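Local coordinates for protein glycoside Hydrolase (Bacteroides plebeius, PDB 5T3B) that probably hydrolyses glycosidic bonds in polysaccharides, as a glycoside hydrolase family 50 enzyme of a gut bacterium, at residues 195-208 against 218-232. Residues are numbered along the deposited sequence; the frame is centred on the assembly and turned at random. Where two conformers were deposited one is given.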
loop_
_atom_site.group_PDB
_atom_site.type_symbol
_atom_site.label_atom_id
_atom_site.label_comp_id
_atom_site.label_asym_id
_atom_site.label_seq_id
_atom_site.Cartn_x
_atom_site.Cartn_y
_atom_site.Cartn_z
ATOM N N PHE A 195 -5.448 11.202 -10.169
ATOM C CA PHE A 195 -4.884 12.176 -11.093
ATOM C C PHE A 195 -5.428 12.008 -12.530
ATOM O O PHE A 195 -5.730 13.008 -13.191
ATOM C CB PHE A 195 -3.366 12.111 -11.128
ATOM C CG PHE A 195 -2.657 12.921 -10.084
ATOM C CD1 PHE A 195 -3.020 12.912 -8.755
ATOM C CD2 PHE A 195 -1.551 13.695 -10.425
ATOM C CE1 PHE A 195 -2.332 13.620 -7.793
ATOM C CE2 PHE A 195 -0.897 14.436 -9.488
ATOM C CZ PHE A 195 -1.222 14.356 -8.146
ATOM N N LEU A 196 -5.499 10.779 -13.023
ATOM C CA LEU A 196 -5.889 10.624 -14.419
ATOM C C LEU A 196 -7.329 11.123 -14.667
ATOM O O LEU A 196 -7.603 11.836 -15.644
ATOM C CB LEU A 196 -5.712 9.177 -14.857
ATOM C CG LEU A 196 -4.244 8.749 -14.948
ATOM C CD1 LEU A 196 -4.104 7.251 -14.927
ATOM C CD2 LEU A 196 -3.579 9.317 -16.179
ATOM N N ALA A 197 -8.231 10.761 -13.750
ATOM C CA ALA A 197 -9.614 11.236 -13.817
ATOM C C ALA A 197 -9.697 12.721 -13.708
ATOM O O ALA A 197 -10.510 13.367 -14.407
ATOM C CB ALA A 197 -10.485 10.548 -12.788
ATOM N N GLU A 198 -8.917 13.328 -12.783
ATOM C CA GLU A 198 -8.981 14.763 -12.627
ATOM C C GLU A 198 -8.458 15.484 -13.891
ATOM O O GLU A 198 -8.964 16.565 -14.250
ATOM C CB GLU A 198 -8.273 15.202 -11.363
ATOM C CG GLU A 198 -9.065 14.802 -10.134
ATOM C CD GLU A 198 -10.393 15.536 -9.943
ATOM O OE1 GLU A 198 -10.614 16.517 -10.546
ATOM O OE2 GLU A 198 -11.218 15.114 -9.126
ATOM N N PHE A 199 -7.404 14.944 -14.498
ATOM C CA PHE A 199 -6.900 15.521 -15.748
ATOM C C PHE A 199 -7.987 15.489 -16.830
ATOM O O PHE A 199 -8.246 16.494 -17.507
ATOM C CB PHE A 199 -5.647 14.740 -16.210
ATOM C CG PHE A 199 -5.151 15.125 -17.573
ATOM C CD1 PHE A 199 -4.467 16.329 -17.751
ATOM C CD2 PHE A 199 -5.238 14.276 -18.611
ATOM C CE1 PHE A 199 -3.979 16.658 -18.983
ATOM C CE2 PHE A 199 -4.745 14.620 -19.837
ATOM C CZ PHE A 199 -4.130 15.818 -20.014
ATOM N N LYS A 200 -8.605 14.320 -16.974
ATOM C CA LYS A 200 -9.701 14.138 -17.956
ATOM C C LYS A 200 -10.774 15.185 -17.731
ATOM O O LYS A 200 -11.230 15.862 -18.660
ATOM C CB LYS A 200 -10.302 12.741 -17.814
ATOM C CG LYS A 200 -11.600 12.614 -18.553
ATOM C CD LYS A 200 -12.300 11.354 -18.116
ATOM C CE LYS A 200 -13.758 11.340 -18.498
ATOM N NZ LYS A 200 -14.600 11.948 -17.428
ATOM N N ASN A 201 -11.182 15.332 -16.482
ATOM C CA ASN A 201 -12.231 16.317 -16.128
ATOM C C ASN A 201 -11.802 17.761 -16.379
ATOM O O ASN A 201 -12.560 18.551 -16.980
ATOM C CB ASN A 201 -12.653 16.109 -14.684
ATOM C CG ASN A 201 -13.521 14.854 -14.517
ATOM O OD1 ASN A 201 -14.102 14.311 -15.504
ATOM N ND2 ASN A 201 -13.659 14.396 -13.270
ATOM N N SER A 202 -10.542 18.059 -16.045
ATOM C CA SER A 202 -9.990 19.410 -16.289
ATOM C C SER A 202 -9.968 19.762 -17.785
ATOM O O SER A 202 -10.247 20.909 -18.178
ATOM C CB SER A 202 -8.583 19.563 -15.651
ATOM O OG SER A 202 -8.039 20.851 -15.884
ATOM N N LYS A 203 -9.673 18.777 -18.615
ATOM C CA LYS A 203 -9.548 19.023 -20.037
ATOM C C LYS A 203 -10.854 18.924 -20.800
ATOM O O LYS A 203 -10.960 19.276 -21.964
ATOM C CB LYS A 203 -8.529 18.066 -20.673
ATOM C CG LYS A 203 -7.099 18.235 -20.146
ATOM C CD LYS A 203 -6.585 19.680 -20.447
ATOM C CE LYS A 203 -5.161 19.909 -19.962
ATOM N NZ LYS A 203 -4.782 21.323 -20.260
ATOM N N GLY A 204 -11.871 18.417 -20.156
ATOM C CA GLY A 204 -13.194 18.207 -20.804
ATOM C C GLY A 204 -13.226 17.192 -21.918
ATOM O O GLY A 204 -13.904 17.402 -22.927
ATOM N N ILE A 205 -12.515 16.075 -21.700
ATOM C CA ILE A 205 -12.366 15.051 -22.682
ATOM C C ILE A 205 -12.913 13.726 -22.148
ATOM O O ILE A 205 -13.332 13.627 -21.026
ATOM C CB ILE A 205 -10.900 14.924 -23.111
ATOM C CG1 ILE A 205 -9.974 14.549 -21.918
ATOM C CG2 ILE A 205 -10.423 16.208 -23.799
ATOM C CD1 ILE A 205 -8.525 14.328 -22.305
ATOM N N SER A 206 -12.955 12.749 -23.065
ATOM C CA SER A 206 -13.342 11.397 -22.705
ATOM C C SER A 206 -12.100 10.572 -22.456
ATOM O O SER A 206 -10.991 10.908 -22.919
ATOM C CB SER A 206 -14.078 10.741 -23.871
ATOM O OG SER A 206 -15.327 11.351 -24.152
ATOM N N TYR A 207 -12.289 9.455 -21.759
ATOM C CA TYR A 207 -11.218 8.455 -21.677
ATOM C C TYR A 207 -10.889 7.909 -23.086
ATOM O O TYR A 207 -11.733 7.854 -23.975
ATOM C CB TYR A 207 -11.609 7.286 -20.781
ATOM C CG TYR A 207 -11.672 7.699 -19.326
ATOM C CD1 TYR A 207 -10.528 8.133 -18.663
ATOM C CD2 TYR A 207 -12.847 7.601 -18.578
ATOM C CE1 TYR A 207 -10.541 8.436 -17.317
ATOM C CE2 TYR A 207 -12.841 7.954 -17.215
ATOM C CZ TYR A 207 -11.681 8.361 -16.608
ATOM O OH TYR A 207 -11.617 8.709 -15.278
ATOM N N PRO A 208 -9.632 7.539 -23.313
ATOM C CA PRO A 208 -9.308 6.921 -24.618
ATOM C C PRO A 208 -10.173 5.729 -24.966
ATOM O O PRO A 208 -10.436 4.911 -24.108
ATOM C CB PRO A 208 -7.851 6.449 -24.427
ATOM C CG PRO A 208 -7.313 7.330 -23.314
ATOM C CD PRO A 208 -8.494 7.467 -22.358
ATOM N N LEU A 218 -4.001 8.723 -21.197
ATOM C CA LEU A 218 -4.064 10.164 -21.052
ATOM C C LEU A 218 -2.699 10.846 -20.868
ATOM O O LEU A 218 -2.535 12.032 -21.153
ATOM C CB LEU A 218 -4.970 10.538 -19.899
ATOM C CG LEU A 218 -6.437 10.252 -20.095
ATOM C CD1 LEU A 218 -7.195 10.342 -18.784
ATOM C CD2 LEU A 218 -7.072 11.149 -21.148
ATOM N N VAL A 219 -1.683 10.041 -20.485
ATOM C CA VAL A 219 -0.358 10.636 -20.334
ATOM C C VAL A 219 0.239 11.093 -21.676
ATOM O O VAL A 219 1.162 11.896 -21.663
ATOM C CB VAL A 219 0.633 9.685 -19.665
ATOM C CG1 VAL A 219 0.143 9.267 -18.301
ATOM C CG2 VAL A 219 0.938 8.442 -20.509
ATOM N N PHE A 220 -0.348 10.672 -22.776
ATOM C CA PHE A 220 0.101 11.120 -24.091
ATOM C C PHE A 220 -0.640 12.319 -24.599
ATOM O O PHE A 220 -0.323 12.826 -25.699
ATOM C CB PHE A 220 -0.029 9.984 -25.090
ATOM C CG PHE A 220 0.781 8.760 -24.719
ATOM C CD1 PHE A 220 2.168 8.788 -24.820
ATOM C CD2 PHE A 220 0.169 7.587 -24.255
ATOM C CE1 PHE A 220 2.920 7.701 -24.476
ATOM C CE2 PHE A 220 0.941 6.507 -23.896
ATOM C CZ PHE A 220 2.313 6.562 -24.025
ATOM N N TYR A 221 -1.654 12.772 -23.853
ATOM C CA TYR A 221 -2.461 13.892 -24.304
ATOM C C TYR A 221 -1.763 15.211 -24.031
ATOM O O TYR A 221 -0.982 15.343 -23.064
ATOM C CB TYR A 221 -3.843 13.844 -23.639
ATOM C CG TYR A 221 -4.802 12.820 -24.176
ATOM C CD1 TYR A 221 -4.467 11.496 -24.339
ATOM C CD2 TYR A 221 -6.088 13.217 -24.547
ATOM C CE1 TYR A 221 -5.388 10.566 -24.850
ATOM C CE2 TYR A 221 -6.999 12.315 -25.077
ATOM C CZ TYR A 221 -6.672 10.994 -25.208
ATOM O OH TYR A 221 -7.520 10.068 -25.723
ATOM N N ASP A 222 -2.096 16.200 -24.865
ATOM C CA ASP A 222 -1.507 17.506 -24.685
ATOM C C ASP A 222 -1.805 18.018 -23.257
ATOM O O ASP A 222 -2.927 17.952 -22.790
ATOM C CB ASP A 222 -2.054 18.489 -25.693
ATOM C CG ASP A 222 -1.427 18.301 -27.117
ATOM O OD1 ASP A 222 -0.593 17.393 -27.369
ATOM O OD2 ASP A 222 -1.733 19.103 -27.990
ATOM N N GLY A 223 -0.758 18.523 -22.595
ATOM C CA GLY A 223 -0.929 19.229 -21.353
ATOM C C GLY A 223 -0.802 18.401 -20.076
ATOM O O GLY A 223 -0.928 18.952 -18.996
ATOM N N TRP A 224 -0.509 17.105 -20.219
ATOM C CA TRP A 224 -0.416 16.209 -19.038
ATOM C C TRP A 224 0.643 16.741 -18.036
ATOM O O TRP A 224 0.348 16.902 -16.848
ATOM C CB TRP A 224 -0.143 14.790 -19.477
ATOM C CG TRP A 224 0.291 13.881 -18.410
ATOM C CD1 TRP A 224 1.505 13.301 -18.313
ATOM C CD2 TRP A 224 -0.440 13.425 -17.233
ATOM N NE1 TRP A 224 1.594 12.498 -17.210
ATOM C CE2 TRP A 224 0.416 12.575 -16.516
ATOM C CE3 TRP A 224 -1.715 13.643 -16.750
ATOM C CZ2 TRP A 224 0.024 11.969 -15.320
ATOM C CZ3 TRP A 224 -2.096 13.037 -15.584
ATOM C CH2 TRP A 224 -1.232 12.226 -14.890
ATOM N N ASP A 225 1.871 16.967 -18.532
ATOM C CA ASP A 225 2.932 17.352 -17.604
ATOM C C ASP A 225 2.607 18.686 -16.905
ATOM O O ASP A 225 2.812 18.830 -15.694
ATOM C CB ASP A 225 4.274 17.522 -18.311
ATOM C CG ASP A 225 4.962 16.264 -18.733
ATOM O OD1 ASP A 225 4.515 15.190 -18.507
ATOM O OD2 ASP A 225 5.995 16.368 -19.500
ATOM N N GLU A 226 2.125 19.649 -17.682
ATOM C CA GLU A 226 1.786 20.914 -17.123
ATOM C C GLU A 226 0.617 20.879 -16.132
ATOM O O GLU A 226 0.597 21.574 -15.111
ATOM C CB GLU A 226 1.496 21.962 -18.204
ATOM C CG GLU A 226 1.204 23.359 -17.699
ATOM C CD GLU A 226 2.221 23.965 -16.702
ATOM O OE1 GLU A 226 3.470 23.738 -16.829
ATOM O OE2 GLU A 226 1.713 24.651 -15.744
ATOM N N TRP A 227 -0.377 20.067 -16.475
ATOM C CA TRP A 227 -1.528 19.923 -15.633
ATOM C C TRP A 227 -1.093 19.343 -14.249
ATOM O O TRP A 227 -1.536 19.813 -13.200
ATOM C CB TRP A 227 -2.620 19.038 -16.266
ATOM C CG TRP A 227 -3.750 18.808 -15.318
ATOM C CD1 TRP A 227 -4.814 19.608 -15.121
ATOM C CD2 TRP A 227 -3.858 17.783 -14.364
ATOM N NE1 TRP A 227 -5.604 19.129 -14.125
ATOM C CE2 TRP A 227 -5.012 18.019 -13.626
ATOM C CE3 TRP A 227 -3.094 16.672 -14.058
ATOM C CZ2 TRP A 227 -5.397 17.185 -12.544
ATOM C CZ3 TRP A 227 -3.487 15.844 -12.989
ATOM C CH2 TRP A 227 -4.601 16.131 -12.245
ATOM N N CYS A 228 -0.187 18.360 -14.273
ATOM C CA CYS A 228 0.268 17.834 -12.997
ATOM C C CYS A 228 0.879 18.932 -12.118
ATOM O O CYS A 228 0.685 18.985 -10.893
ATOM C CB CYS A 228 1.254 16.653 -13.231
ATOM S SG CYS A 228 0.537 15.139 -13.794
ATOM N N LYS A 229 1.727 19.773 -12.743
ATOM C CA LYS A 229 2.336 20.894 -11.988
ATOM C C LYS A 229 1.255 21.782 -11.337
ATOM O O LYS A 229 1.352 22.183 -10.183
ATOM C CB LYS A 229 3.288 21.675 -12.883
ATOM C CG LYS A 229 4.580 20.922 -13.169
ATOM C CD LYS A 229 5.482 21.557 -14.173
ATOM C CE LYS A 229 6.758 20.768 -14.342
ATOM N NZ LYS A 229 7.647 21.481 -15.271
ATOM N N GLU A 230 0.257 22.152 -12.112
ATOM C CA GLU A 230 -0.827 22.988 -11.639
ATOM C C GLU A 230 -1.589 22.314 -10.519
ATOM O O GLU A 230 -1.904 22.939 -9.523
ATOM C CB GLU A 230 -1.730 23.397 -12.793
ATOM C CG GLU A 230 -1.022 24.309 -13.775
ATOM C CD GLU A 230 -1.837 24.653 -15.002
ATOM O OE1 GLU A 230 -3.067 24.339 -15.029
ATOM O OE2 GLU A 230 -1.245 25.241 -15.969
ATOM N N TYR A 231 -1.846 20.998 -10.685
ATOM C CA TYR A 231 -2.652 20.294 -9.683
ATOM C C TYR A 231 -1.910 20.248 -8.368
ATOM O O TYR A 231 -2.501 20.485 -7.321
ATOM C CB TYR A 231 -2.997 18.910 -10.211
ATOM C CG TYR A 231 -4.084 18.221 -9.393
ATOM C CD1 TYR A 231 -5.346 18.769 -9.251
ATOM C CD2 TYR A 231 -3.854 16.978 -8.811
ATOM C CE1 TYR A 231 -6.366 18.108 -8.533
ATOM C CE2 TYR A 231 -4.833 16.323 -8.082
ATOM C CZ TYR A 231 -6.073 16.866 -7.964
ATOM O OH TYR A 231 -7.058 16.237 -7.271
ATOM N N LEU A 232 -0.608 19.986 -8.370
ATOM C CA LEU A 232 0.163 20.000 -7.133
ATOM C C LEU A 232 0.143 21.312 -6.390
ATOM O O LEU A 232 0.222 21.320 -5.192
ATOM C CB LEU A 232 1.623 19.600 -7.337
ATOM C CG LEU A 232 1.945 18.107 -7.087
ATOM C CD1 LEU A 232 1.889 17.779 -5.608
ATOM C CD2 LEU A 232 1.098 17.154 -7.901
HETATM O O HOH W 1 -2.167 21.477 -19.104
HETATM O O HOH W 2 -10.270 10.727 -25.495
#
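Helices 195-203 and 224-232 meet through F199 and W227, their axes 10.8 Å apart at closest approach and their directions 103° apart. F199 has its CG anti to the backbone N (chi1 172°), which places the ring with one face to W224 and its edge to W227; CG of K203 lies over the other face. W224 turns its edge to F199, with CE3 of W224 3.8 Å from CG of F199. F199 in turn points its own edge, offset, at the face of the five-membered ring of W227, CD1 of F199 lying 3.5 Å from CG of W227. The CB of F199 adds a CH-pi contact over the six-membered ring of W227. W227 is a knob in a hole formed by F195, E198, F199 and S202. F195 makes the return knob, among W227, C228, Y231 and L232. This reciprocal knobs-into-holes packing is built around an aromatic cluster of F195, F199, W224, W227 and Y231. Y231 stands edge-on over a face of F195, with planes at 87°. An alanine in place of W227 would probably open a gap beside the CD1 edge and CB of F199 and leave the CB atoms of E198 and S202, and one face of Y231, without the indole they pack on. Beyond the helices, L218 packs against I205, Y207 and P208; its CD2 is 3.7 Å from CD1 of I205. CD1 of I205 also touches CD2 of Y221 at 3.5 Å. No direct hydrogen bond joins the segments, but two waters do. One links NZ of K203 to O of G223, the helix N-cap residue; the other links O of S206 to OH of Y221. Helix 300-324 packs against F195 and W224, and accepts a hydrogen bond from NE1 of W224 at the carbonyl of K313.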